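Porin B (Pseudomonas putida, PDB 4GEY) forms a beta-barrel channel in the outer membrane through which carbohydrates such as glucose are probably taken up. Local coordinates at residues Arg67-Gln71 and Gln120-Gly124; Trp403-Asn409 and Gly429-Ser435. The protein carries 2 engineered substitutions. All coordinates share one frame; numbering follows the deposited sequence.

Contact 1: Arg67-Gln71 and Gln120-Gly124. With BGC (beta-D-glucopyranose), chain B; C8E ((hydroxyethyloxy)tri(ethyloxy)octane), chain H; DMU (decyl-beta-D-maltopyranoside), chain N.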
ATOM      1  N   ARG A  67     -11.760  -0.807 -16.825  1.00 23.77           N
ATOM      2  CA  ARG A  67     -11.069  -1.974 -16.328  1.00 25.89           C
ATOM      3  C   ARG A  67     -11.567  -2.330 -14.957  1.00 23.46           C
ATOM      4  O   ARG A  67     -12.062  -1.477 -14.226  1.00 36.44           O
ATOM      5  CB  ARG A  67      -9.557  -1.770 -16.367  1.00 28.06           C
ATOM      6  CG  ARG A  67      -9.022  -1.621 -17.784  1.00 23.46           C
ATOM      7  CD  ARG A  67      -9.103  -2.937 -18.518  1.00 24.16           C
ATOM      8  NE  ARG A  67      -8.630  -2.846 -19.896  1.00 33.73           N
ATOM      9  CZ  ARG A  67      -9.389  -2.470 -20.918  1.00 37.27           C
ATOM     10  NH1 ARG A  67     -10.656  -2.141 -20.711  1.00 44.86           N
ATOM     11  NH2 ARG A  67      -8.883  -2.414 -22.140  1.00 37.17           N
ATOM     12  N   TYR A  68     -11.478  -3.610 -14.631  1.00 30.92           N
ATOM     13  CA  TYR A  68     -11.968  -4.083 -13.357  1.00 31.38           C
ATOM     14  C   TYR A  68     -10.972  -5.028 -12.730  1.00 33.76           C
ATOM     15  O   TYR A  68     -10.398  -5.883 -13.398  1.00 38.54           O
ATOM     16  CB  TYR A  68     -13.309  -4.784 -13.516  1.00 24.52           C
ATOM     17  CG  TYR A  68     -13.853  -5.337 -12.223  1.00 24.62           C
ATOM     18  CD1 TYR A  68     -14.482  -4.510 -11.303  1.00 26.34           C
ATOM     19  CD2 TYR A  68     -13.739  -6.687 -11.920  1.00 26.42           C
ATOM     20  CE1 TYR A  68     -14.980  -5.013 -10.121  1.00 30.91           C
ATOM     21  CE2 TYR A  68     -14.239  -7.202 -10.750  1.00 27.09           C
ATOM     22  CZ  TYR A  68     -14.862  -6.361  -9.862  1.00 33.74           C
ATOM     23  OH  TYR A  68     -15.354  -6.872  -8.700  1.00 39.91           O
ATOM     24  N   SER A  69     -10.791  -4.874 -11.432  1.00 28.05           N
ATOM     25  CA  SER A  69      -9.811  -5.646 -10.709  1.00 22.91           C
ATOM     26  C   SER A  69     -10.437  -5.934  -9.365  1.00 26.30           C
ATOM     27  O   SER A  69     -11.187  -5.110  -8.850  1.00 27.42           O
ATOM     28  CB  SER A  69      -8.568  -4.787 -10.529  1.00 31.21           C
ATOM     29  OG  SER A  69      -7.409  -5.574 -10.583  1.00 41.94           O
ATOM     30  N   ASP A  70     -10.157  -7.097  -8.792  1.00 26.21           N
ATOM     31  CA  ASP A  70     -10.702  -7.406  -7.471  1.00 27.45           C
ATOM     32  C   ASP A  70      -9.823  -8.312  -6.602  1.00 32.07           C
ATOM     33  O   ASP A  70      -8.746  -8.754  -7.020  1.00 32.25           O
ATOM     34  CB  ASP A  70     -12.142  -7.944  -7.564  1.00 29.43           C
ATOM     35  CG  ASP A  70     -12.237  -9.330  -8.209  1.00 38.03           C
ATOM     36  OD1 ASP A  70     -11.198  -9.955  -8.513  1.00 36.45           O
ATOM     37  OD2 ASP A  70     -13.383  -9.804  -8.409  1.00 46.98           O
ATOM     38  N   GLN A  71     -10.300  -8.591  -5.396  1.00 23.58           N
ATOM     39  CA  GLN A  71      -9.540  -9.390  -4.444  1.00 26.66           C
ATOM     40  C   GLN A  71     -10.480 -10.061  -3.461  1.00 30.30           C
ATOM     41  O   GLN A  71     -11.422  -9.441  -2.955  1.00 34.71           O
ATOM     42  CB  GLN A  71      -8.510  -8.520  -3.706  1.00 24.48           C
ATOM     43  CG  GLN A  71      -7.684  -9.227  -2.635  1.00 23.12           C
ATOM     44  CD  GLN A  71      -6.812  -8.247  -1.806  1.00 35.14           C
ATOM     45  OE1 GLN A  71      -5.644  -7.982  -2.132  1.00 28.72           O
ATOM     46  NE2 GLN A  71      -7.383  -7.718  -0.734  1.00 22.33           N
ATOM     47  N   GLN A 120      -6.167   1.748  -9.574  1.00 29.83           N
ATOM     48  CA  GLN A 120      -6.876   0.615  -9.001  1.00 28.44           C
ATOM     49  C   GLN A 120      -5.951  -0.096  -8.025  1.00 26.82           C
ATOM     50  O   GLN A 120      -5.342  -1.111  -8.382  1.00 27.53           O
ATOM     51  CB  GLN A 120      -7.342  -0.351 -10.094  1.00 23.93           C
ATOM     52  CG  GLN A 120      -8.453   0.184 -10.958  1.00 28.00           C
ATOM     53  CD  GLN A 120      -8.565  -0.543 -12.305  1.00 27.97           C
ATOM     54  OE1 GLN A 120      -7.976  -0.112 -13.309  1.00 26.31           O
ATOM     55  NE2 GLN A 120      -9.326  -1.639 -12.329  1.00 22.77           N
ATOM     56  N   GLU A 121      -5.859   0.430  -6.799  1.00 21.41           N
ATOM     57  CA  GLU A 121      -4.905  -0.079  -5.800  1.00 19.89           C
ATOM     58  C   GLU A 121      -4.977  -1.589  -5.642  1.00 23.95           C
ATOM     59  O   GLU A 121      -3.989  -2.229  -5.344  1.00 23.19           O
ATOM     60  CB  GLU A 121      -5.111   0.575  -4.421  1.00 19.57           C
ATOM     61  CG  GLU A 121      -6.464   0.283  -3.734  1.00 19.74           C
ATOM     62  CD  GLU A 121      -6.483  -1.022  -2.938  1.00 38.92           C
ATOM     63  OE1 GLU A 121      -7.569  -1.447  -2.483  1.00 44.75           O
ATOM     64  OE2 GLU A 121      -5.407  -1.617  -2.730  1.00 33.30           O
ATOM     65  N   VAL A 122      -6.146  -2.177  -5.827  1.00 27.68           N
ATOM     66  CA  VAL A 122      -6.254  -3.588  -5.523  1.00 30.94           C
ATOM     67  C   VAL A 122      -5.545  -4.482  -6.563  1.00 35.85           C
ATOM     68  O   VAL A 122      -5.307  -5.665  -6.305  1.00 44.89           O
ATOM     69  CB  VAL A 122      -7.704  -4.001  -5.311  1.00 24.81           C
ATOM     70  CG1 VAL A 122      -8.375  -4.274  -6.655  1.00 21.38           C
ATOM     71  CG2 VAL A 122      -7.754  -5.200  -4.405  1.00 21.40           C
ATOM     72  N   TRP A 123      -5.203  -3.915  -7.723  1.00 21.60           N
ATOM     73  CA  TRP A 123      -4.508  -4.670  -8.765  1.00 21.23           C
ATOM     74  C   TRP A 123      -3.003  -4.805  -8.500  1.00 35.28           C
ATOM     75  O   TRP A 123      -2.335  -3.836  -8.123  1.00 32.80           O
ATOM     76  CB  TRP A 123      -4.677  -4.015 -10.130  1.00 21.25           C
ATOM     77  CG  TRP A 123      -3.996  -4.797 -11.234  1.00 33.43           C
ATOM     78  CD1 TRP A 123      -4.556  -5.771 -12.012  1.00 32.13           C
ATOM     79  CD2 TRP A 123      -2.633  -4.682 -11.678  1.00 33.15           C
ATOM     80  NE1 TRP A 123      -3.639  -6.265 -12.904  1.00 32.53           N
ATOM     81  CE2 TRP A 123      -2.449  -5.615 -12.722  1.00 34.48           C
ATOM     82  CE3 TRP A 123      -1.549  -3.885 -11.294  1.00 33.93           C
ATOM     83  CZ2 TRP A 123      -1.231  -5.774 -13.384  1.00 33.62           C
ATOM     84  CZ3 TRP A 123      -0.335  -4.048 -11.960  1.00 21.69           C
ATOM     85  CH2 TRP A 123      -0.190  -4.975 -12.988  1.00 22.32           C
ATOM     86  N   GLY A 124      -2.457  -5.992  -8.741  1.00 29.04           N
ATOM     87  CA  GLY A 124      -1.016  -6.121  -8.765  1.00 28.28           C
ATOM     88  C   GLY A 124      -0.477  -7.360  -8.084  1.00 28.37           C
ATOM     89  O   GLY A 124      -1.197  -8.040  -7.356  1.00 26.62           O
TER
HETATM   90  C2  BGC B 501      -1.386  -3.726  -5.028  0.71 55.08           C
HETATM   91  C3  BGC B 501      -1.683  -3.225  -3.757  0.71 55.74           C
HETATM   92  C4  BGC B 501      -0.707  -3.649  -2.755  0.71 61.57           C
HETATM   93  C5  BGC B 501       0.762  -3.292  -3.138  0.71 48.98           C
HETATM   94  C6  BGC B 501       1.716  -3.868  -2.363  0.71 52.78           C
HETATM   95  C1  BGC B 501      -0.103  -3.279  -5.506  0.71 51.58           C
HETATM   96  O1  BGC B 501       0.111  -3.829  -6.757  0.71 49.70           O
HETATM   97  O2  BGC B 501      -2.430  -3.292  -5.961  0.71 61.21           O
HETATM   98  O3  BGC B 501      -3.035  -3.664  -3.386  0.71 60.25           O
HETATM   99  O4  BGC B 501      -1.060  -3.090  -1.522  0.71 71.00           O
HETATM  100  O5  BGC B 501       0.934  -3.719  -4.593  0.71 56.13           O
HETATM  101  O6  BGC B 501       2.064  -5.196  -2.570  0.71 51.88           O
HETATM  102  C1  C8E H 507     -14.623  -9.831 -16.386  1.00 44.70           C
HETATM  103  C2  C8E H 507     -15.749  -9.082 -15.693  1.00 48.43           C
HETATM  104  C3  C8E H 507     -15.736  -9.404 -14.197  1.00 53.60           C
HETATM  105  C4  C8E H 507     -16.572  -8.400 -13.404  1.00 51.28           C
HETATM  106  C5  C8E H 507     -17.735  -9.060 -12.666  1.00 49.22           C
HETATM  107  C6  C8E H 507     -17.888  -8.478 -11.259  1.00 49.83           C
HETATM  108  C7  C8E H 507     -18.970  -7.409 -11.196  1.00 51.31           C
HETATM  109  C8  C8E H 507     -18.957  -6.649  -9.872  1.00 59.17           C
HETATM  110  O9  C8E H 507     -19.949  -7.125  -8.987  1.00 63.64           O
HETATM  111  C10 C8E H 507     -19.591  -6.915  -7.637  1.00 59.38           C
HETATM  112  C1  DMU N 513     -14.922  -6.064 -19.022  1.00 81.99           C
HETATM  113  C2  DMU N 513     -14.154  -6.399 -20.197  1.00 89.46           C
HETATM  114  C3  DMU N 513     -14.211  -5.455 -21.338  1.00 94.54           C
HETATM  115  C4  DMU N 513     -14.211  -3.954 -20.948  1.00 46.36           C
HETATM  116  O5  DMU N 513     -14.943  -3.736 -19.611  1.00 48.97           O
HETATM  117  C6  DMU N 513     -14.751  -4.705 -18.564  1.00 61.99           C
HETATM  118  O7  DMU N 513     -13.097  -5.685 -22.237  1.00100.46           O
HETATM  119  O16 DMU N 513     -15.700  -4.404 -17.540  1.00 52.35           O
HETATM  120  C18 DMU N 513     -15.331  -3.640 -16.406  1.00 48.77           C
HETATM  121  C19 DMU N 513     -16.500  -3.181 -15.504  1.00 48.81           C
HETATM  122  C22 DMU N 513     -17.356  -4.292 -14.819  1.00 43.78           C
HETATM  123  C25 DMU N 513     -18.330  -3.831 -13.739  1.00 53.81           C
HETATM  124  C28 DMU N 513     -18.013  -4.086 -12.279  1.00 58.31           C
HETATM  125  C31 DMU N 513     -18.849  -3.376 -11.230  1.00 58.13           C
HETATM  126  O49 DMU N 513     -14.562  -6.972 -17.901  1.00 85.70           O
HETATM  127  O55 DMU N 513     -14.499  -7.761 -20.637  1.00 90.96           O
HETATM  128  C57 DMU N 513     -14.840  -3.194 -21.875  1.00 52.04           C
HETATM  129  O61 DMU N 513     -14.933  -1.830 -21.636  1.00 60.26           O
HETATM  130  C5  DMU N 513     -12.073  -6.165 -24.285  1.00110.06           C
HETATM  131  C7  DMU N 513     -11.342  -4.944 -24.418  1.00112.35           C
HETATM  132  C8  DMU N 513     -12.030  -3.888 -25.204  1.00113.93           C
HETATM  133  C9  DMU N 513     -13.600  -3.813 -25.090  1.00 73.05           C
HETATM  134  O1  DMU N 513     -14.184  -4.979 -24.245  1.00108.06           O
HETATM  135  C10 DMU N 513     -13.344  -5.985 -23.590  1.00107.30           C
HETATM  136  O2  DMU N 513     -11.479  -2.629 -24.907  1.00110.39           O
HETATM  137  O3  DMU N 513     -11.266  -7.195 -23.602  1.00109.24           O
HETATM  138  O4  DMU N 513     -10.071  -5.282 -25.040  1.00108.84           O
HETATM  139  C11 DMU N 513     -14.174  -3.795 -26.285  1.00 69.93           C
HETATM  140  O6  DMU N 513     -13.887  -2.726 -27.113  1.00 64.50           O
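Ser-69 meets the indole of Trp-123 at its edge and in its plane, with OG 3.2 Å from Trp-123 CD1. On strand 67-71 of the outer-membrane porin barrel, Tyr-68 leaves on the side away from the loop; detergent chains approach its ring obliquely, CD1 3.7 Å from C28 of the decyl maltoside and CD2 near C4 of a C8E molecule. Arg-67 starts toward the loop, but its bend at chi2 (-70°) leads the guanidinium off to Asp-106, a salt bridge through NE, and to Thr-65 OG1, with maltoside O2 at its edge. The strand therefore alternates: Tyr-68 and Asp-70 face detergent, while Ser-69 and Gln-71 face the loop 120-124, which folds against the barrel's inner wall.

The two branches of Val-122 divide the packing: CG1 lies 3.7 Å from Ser-69 O, while CG2, anti to the backbone N, touches Gln-71 CB at 3.5 Å. Beyond that CB the Gln-71 chain stays extended, and its OE1 accepts from Arg-98 NE and Trp-186 NE1, two residues of the sugar pocket. Gln-120 NE2 lies 3.3 Å from Arg-67 O, and its OE1 is held by Leu-103 N.

A type I turn from Gln-120 to Trp-123, closed by the Trp-123 N to Gln-120 O bond, presents backbone carbonyls to beta-D-glucopyranose, which Arg-98 and Arg-125 also bind. The sugar's fine placement is doubtful, since its O2 is modelled too close to both carbonyls. As modelled, sugar O3 donates to Glu-121 O at 2.6 Å, and sugar O1 to Trp-123 O at 2.8 Å.

Contact 2: Trp403-Asn409 and Gly429-Ser435. With C8E ((hydroxyethyloxy)tri(ethyloxy)octane), chain D.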
ATOM      1  N   TRP A 403     -21.741  -4.634   6.410  1.00 30.36           N
ATOM      2  CA  TRP A 403     -20.968  -5.598   5.646  1.00 28.37           C
ATOM      3  C   TRP A 403     -20.741  -5.137   4.211  1.00 39.30           C
ATOM      4  O   TRP A 403     -20.148  -5.861   3.413  1.00 40.87           O
ATOM      5  CB  TRP A 403     -21.619  -6.988   5.682  1.00 29.35           C
ATOM      6  CG  TRP A 403     -23.087  -7.022   5.286  1.00 30.44           C
ATOM      7  CD1 TRP A 403     -24.165  -7.018   6.128  1.00 31.81           C
ATOM      8  CD2 TRP A 403     -23.623  -7.078   3.954  1.00 30.68           C
ATOM      9  NE1 TRP A 403     -25.340  -7.056   5.399  1.00 32.40           N
ATOM     10  CE2 TRP A 403     -25.031  -7.091   4.065  1.00 31.91           C
ATOM     11  CE3 TRP A 403     -23.049  -7.099   2.681  1.00 32.40           C
ATOM     12  CZ2 TRP A 403     -25.875  -7.135   2.946  1.00 40.12           C
ATOM     13  CZ3 TRP A 403     -23.893  -7.140   1.565  1.00 34.91           C
ATOM     14  CH2 TRP A 403     -25.284  -7.165   1.709  1.00 31.89           C
ATOM     15  N   LEU A 404     -21.200  -3.935   3.881  1.00 27.74           N
ATOM     16  CA  LEU A 404     -21.087  -3.439   2.514  1.00 27.34           C
ATOM     17  C   LEU A 404     -20.879  -1.927   2.465  1.00 34.17           C
ATOM     18  O   LEU A 404     -21.696  -1.162   2.980  1.00 32.18           O
ATOM     19  CB  LEU A 404     -22.335  -3.811   1.710  1.00 28.29           C
ATOM     20  CG  LEU A 404     -22.261  -3.946   0.172  1.00 28.14           C
ATOM     21  CD1 LEU A 404     -23.453  -3.295  -0.508  1.00 28.90           C
ATOM     22  CD2 LEU A 404     -20.968  -3.448  -0.432  1.00 26.99           C
ATOM     23  N   THR A 405     -19.786  -1.504   1.838  1.00 25.92           N
ATOM     24  CA  THR A 405     -19.536  -0.095   1.567  1.00 34.12           C
ATOM     25  C   THR A 405     -19.244   0.083   0.079  1.00 25.15           C
ATOM     26  O   THR A 405     -18.498  -0.686  -0.522  1.00 30.70           O
ATOM     27  CB  THR A 405     -18.340   0.472   2.398  1.00 24.77           C
ATOM     28  OG1 THR A 405     -18.541   0.202   3.790  1.00 25.13           O
ATOM     29  CG2 THR A 405     -18.205   1.986   2.193  1.00 24.55           C
ATOM     30  N   VAL A 406     -19.823   1.118  -0.501  1.00 27.32           N
ATOM     31  CA  VAL A 406     -19.700   1.378  -1.923  1.00 25.23           C
ATOM     32  C   VAL A 406     -19.176   2.792  -2.057  1.00 33.59           C
ATOM     33  O   VAL A 406     -19.837   3.737  -1.597  1.00 31.11           O
ATOM     34  CB  VAL A 406     -21.105   1.245  -2.598  1.00 26.24           C
ATOM     35  CG1 VAL A 406     -21.131   1.883  -3.961  1.00 26.22           C
ATOM     36  CG2 VAL A 406     -21.514  -0.216  -2.677  1.00 26.70           C
ATOM     37  N   ARG A 407     -17.984   2.966  -2.630  1.00 32.67           N
ATOM     38  CA  ARG A 407     -17.501   4.343  -2.827  1.00 31.69           C
ATOM     39  C   ARG A 407     -17.081   4.735  -4.224  1.00 31.06           C
ATOM     40  O   ARG A 407     -15.998   4.392  -4.679  1.00 30.75           O
ATOM     41  CB  ARG A 407     -16.448   4.797  -1.792  1.00 29.48           C
ATOM     42  CG  ARG A 407     -15.413   3.812  -1.416  1.00 32.87           C
ATOM     43  CD  ARG A 407     -14.352   4.482  -0.570  1.00 37.41           C
ATOM     44  NE  ARG A 407     -14.736   4.598   0.831  1.00 41.17           N
ATOM     45  CZ  ARG A 407     -14.658   3.598   1.706  1.00 45.35           C
ATOM     46  NH1 ARG A 407     -14.219   2.411   1.311  1.00 49.48           N
ATOM     47  NH2 ARG A 407     -15.020   3.777   2.968  1.00 22.86           N
ATOM     48  N   PRO A 408     -17.964   5.463  -4.916  1.00 34.00           N
ATOM     49  CA  PRO A 408     -17.577   6.127  -6.159  1.00 31.43           C
ATOM     50  C   PRO A 408     -16.485   7.143  -5.879  1.00 31.66           C
ATOM     51  O   PRO A 408     -16.447   7.761  -4.802  1.00 32.65           O
ATOM     52  CB  PRO A 408     -18.863   6.842  -6.592  1.00 30.01           C
ATOM     53  CG  PRO A 408     -19.743   6.865  -5.368  1.00 25.47           C
ATOM     54  CD  PRO A 408     -19.399   5.620  -4.625  1.00 30.75           C
ATOM     55  N   ASN A 409     -15.597   7.314  -6.845  1.00 33.79           N
ATOM     56  CA  ASN A 409     -14.528   8.283  -6.710  1.00 30.48           C
ATOM     57  C   ASN A 409     -14.139   8.907  -8.037  1.00 25.71           C
ATOM     58  O   ASN A 409     -14.454   8.384  -9.111  1.00 28.21           O
ATOM     59  CB  ASN A 409     -13.313   7.647  -6.042  1.00 21.92           C
ATOM     60  CG  ASN A 409     -12.818   6.424  -6.780  1.00 29.92           C
ATOM     61  OD1 ASN A 409     -11.847   6.490  -7.536  1.00 33.65           O
ATOM     62  ND2 ASN A 409     -13.479   5.294  -6.559  1.00 28.17           N
ATOM     63  N   GLY A 429     -13.801   6.128 -10.897  1.00 27.18           N
ATOM     64  CA  GLY A 429     -13.632   4.882 -10.186  1.00 22.26           C
ATOM     65  C   GLY A 429     -14.853   4.510  -9.373  1.00 28.48           C
ATOM     66  O   GLY A 429     -15.672   5.363  -9.053  1.00 27.30           O
ATOM     67  N   LEU A 430     -14.981   3.225  -9.065  1.00 22.73           N
ATOM     68  CA  LEU A 430     -15.980   2.731  -8.125  1.00 25.88           C
ATOM     69  C   LEU A 430     -15.302   1.664  -7.276  1.00 26.41           C
ATOM     70  O   LEU A 430     -14.767   0.674  -7.794  1.00 23.27           O
ATOM     71  CB  LEU A 430     -17.194   2.138  -8.857  1.00 26.07           C
ATOM     72  CG  LEU A 430     -18.302   1.557  -7.957  1.00 29.44           C
ATOM     73  CD1 LEU A 430     -18.790   2.615  -6.975  1.00 24.72           C
ATOM     74  CD2 LEU A 430     -19.484   1.006  -8.745  1.00 25.52           C
ATOM     75  N   LYS A 431     -15.296   1.866  -5.969  1.00 22.63           N
ATOM     76  CA  LYS A 431     -14.632   0.919  -5.088  1.00 23.84           C
ATOM     77  C   LYS A 431     -15.652   0.287  -4.164  1.00 22.88           C
ATOM     78  O   LYS A 431     -16.464   0.982  -3.557  1.00 38.88           O
ATOM     79  CB  LYS A 431     -13.503   1.597  -4.297  1.00 21.70           C
ATOM     80  CG  LYS A 431     -12.804   0.670  -3.337  1.00 21.48           C
ATOM     81  CD  LYS A 431     -11.452   1.216  -2.887  1.00 23.97           C
ATOM     82  CE  LYS A 431     -10.854   0.326  -1.809  1.00 20.82           C
ATOM     83  NZ  LYS A 431      -9.439   0.636  -1.517  1.00 27.72           N
ATOM     84  N   ILE A 432     -15.608  -1.034  -4.085  1.00 23.49           N
ATOM     85  CA  ILE A 432     -16.538  -1.810  -3.280  1.00 23.70           C
ATOM     86  C   ILE A 432     -15.790  -2.621  -2.229  1.00 30.90           C
ATOM     87  O   ILE A 432     -14.781  -3.270  -2.537  1.00 34.49           O
ATOM     88  CB  ILE A 432     -17.315  -2.806  -4.150  1.00 24.40           C
ATOM     89  CG1 ILE A 432     -18.219  -2.079  -5.130  1.00 24.83           C
ATOM     90  CG2 ILE A 432     -18.135  -3.751  -3.285  1.00 28.68           C
ATOM     91  CD1 ILE A 432     -19.237  -3.006  -5.749  1.00 26.14           C
ATOM     92  N   GLN A 433     -16.285  -2.593  -0.994  1.00 27.51           N
ATOM     93  CA  GLN A 433     -15.708  -3.392   0.078  1.00 23.71           C
ATOM     94  C   GLN A 433     -16.794  -4.178   0.758  1.00 26.19           C
ATOM     95  O   GLN A 433     -17.801  -3.619   1.167  1.00 35.12           O
ATOM     96  CB  GLN A 433     -15.016  -2.506   1.103  1.00 23.22           C
ATOM     97  CG  GLN A 433     -13.802  -1.794   0.575  1.00 22.45           C
ATOM     98  CD  GLN A 433     -13.355  -0.685   1.501  1.00 34.04           C
ATOM     99  OE1 GLN A 433     -14.181   0.007   2.093  1.00 38.11           O
ATOM    100  NE2 GLN A 433     -12.045  -0.515   1.645  1.00 34.91           N
ATOM    101  N   SER A 434     -16.599  -5.480   0.896  1.00 28.07           N
ATOM    102  CA  SER A 434     -17.600  -6.289   1.572  1.00 32.89           C
ATOM    103  C   SER A 434     -17.032  -7.486   2.340  1.00 34.88           C
ATOM    104  O   SER A 434     -16.074  -8.135   1.896  1.00 27.92           O
ATOM    105  CB  SER A 434     -18.639  -6.768   0.571  1.00 37.10           C
ATOM    106  OG  SER A 434     -19.702  -7.373   1.268  1.00 47.95           O
ATOM    107  N   SER A 435     -17.633  -7.774   3.491  1.00 40.06           N
ATOM    108  CA  SER A 435     -17.237  -8.927   4.286  1.00 42.49           C
ATOM    109  C   SER A 435     -18.380  -9.916   4.392  1.00 42.34           C
ATOM    110  O   SER A 435     -19.509  -9.556   4.734  1.00 42.25           O
ATOM    111  CB  SER A 435     -16.745  -8.511   5.672  1.00 44.79           C
ATOM    112  OG  SER A 435     -17.555  -7.499   6.223  1.00 54.38           O
TER
HETATM  113  C1  C8E D 503     -18.427   6.581 -10.224  1.00 50.21           C
HETATM  114  C2  C8E D 503     -17.775   7.829 -10.813  1.00 52.18           C
HETATM  115  C3  C8E D 503     -18.523   9.087 -10.380  1.00 57.97           C
HETATM  116  C4  C8E D 503     -17.581  10.014  -9.617  1.00 62.28           C
HETATM  117  C5  C8E D 503     -17.853  10.020  -8.108  1.00 67.24           C
HETATM  118  C6  C8E D 503     -18.029  11.429  -7.535  1.00 63.75           C
HETATM  119  C7  C8E D 503     -17.505  11.542  -6.105  1.00 59.25           C
HETATM  120  C8  C8E D 503     -17.291  13.003  -5.721  1.00 65.65           C
HETATM  121  O9  C8E D 503     -18.363  13.532  -4.953  1.00 75.09           O
HETATM  122  C10 C8E D 503     -17.991  13.997  -3.662  1.00 73.44           C
HETATM  123  C11 C8E D 503     -18.843  15.198  -3.223  1.00 74.09           C
HETATM  124  O12 C8E D 503     -20.242  14.944  -3.256  1.00 80.75           O
HETATM  125  C13 C8E D 503     -20.945  15.592  -2.197  1.00 79.97           C
HETATM  126  C14 C8E D 503     -22.274  14.896  -1.861  1.00 77.89           C
HETATM  127  O15 C8E D 503     -23.220  15.807  -1.320  1.00 79.32           O
HETATM  128  C16 C8E D 503     -23.758  15.402  -0.071  1.00 78.53           C
HETATM  129  C17 C8E D 503     -25.273  15.182  -0.127  1.00 79.99           C
HETATM  130  O18 C8E D 503     -25.768  14.768   1.141  1.00 77.81           O
HETATM  131  C19 C8E D 503     -26.681  15.660   1.756  1.00 70.24           C
HETATM  132  C20 C8E D 503     -27.617  14.858   2.658  1.00 65.88           C
HETATM  133  O21 C8E D 503     -28.932  15.370   2.642  1.00 66.45           O
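Thr-405 and Gln-433 exchange two nearly straight backbone hydrogen bonds (both 173° at hydrogen), near the open end of an antiparallel beta hairpin in the barrel wall. Arg-407 with Lys-431 and Asn-409 with Gly-429 are hydrogen-bonded pairs too, alternating with the non-hydrogen-bonded pairs Leu-404/Ser-434, Val-406/Ile-432 and Pro-408/Leu-430. On the face of these last pairs Leu-404 CD2 meets Ile-432 CG2, and Leu-430 CD1 reaches Val-406 CG1 at 3.9 Å. C8E lies against Pro-408, its C5 3.7 Å from Pro-408 CB, which marks this as the detergent-covered side.

On the other face, Arg-407, bent at chi3 (82°), turns its guanidinium edge to Gln-433, the two planes perpendicular. NH1 is modelled 2.5 Å from Gln-433 OE1, too short to trust in detail, and lies above the amide's carbonyl plane, off any lone pair. Thr-405 CG2, from the same strand, lies 3.6 Å above one guanidinium face, offset toward the rim. Lys-431 runs beside Arg-407, then extends to the carbonyls of Phe-165 and Cys-163.

Asn-409 ND2, which also binds Gln-166 OE1, and Lys-431 N reach Arg-407 O from opposite faces of its plane; Asn-409 OD1 accepts from Gln-411 NE2. Trp-403 O accepts Ser-435 N at 3.2 Å and Ser-434 OG at 2.7 Å.

How the contacts relate
From the N terminus, strand 42-57 comes first, and it pairs with strand 66-79 on one flank and with the C-terminal strand 425-435 on the other. Contact 1 then closes a loop of 48 residues, bringing the segment before strand 129-140 back onto strand 66-79. Much later, contact 2 closes a span of 19 residues within the hairpin of strands 404-414 and 425-435. The two are in series, neither nested nor crossed, with centres about 13 Å apart. The pairing of strand 42-57 with 425-435 closes the barrel, first strand against last, and strand 42-57 lies between the strands of the two contacts. A salt bridge joins them directly: Glu-121 OE1 of contact 1 to Lys-431 NZ of contact 2, 3.0 Å apart.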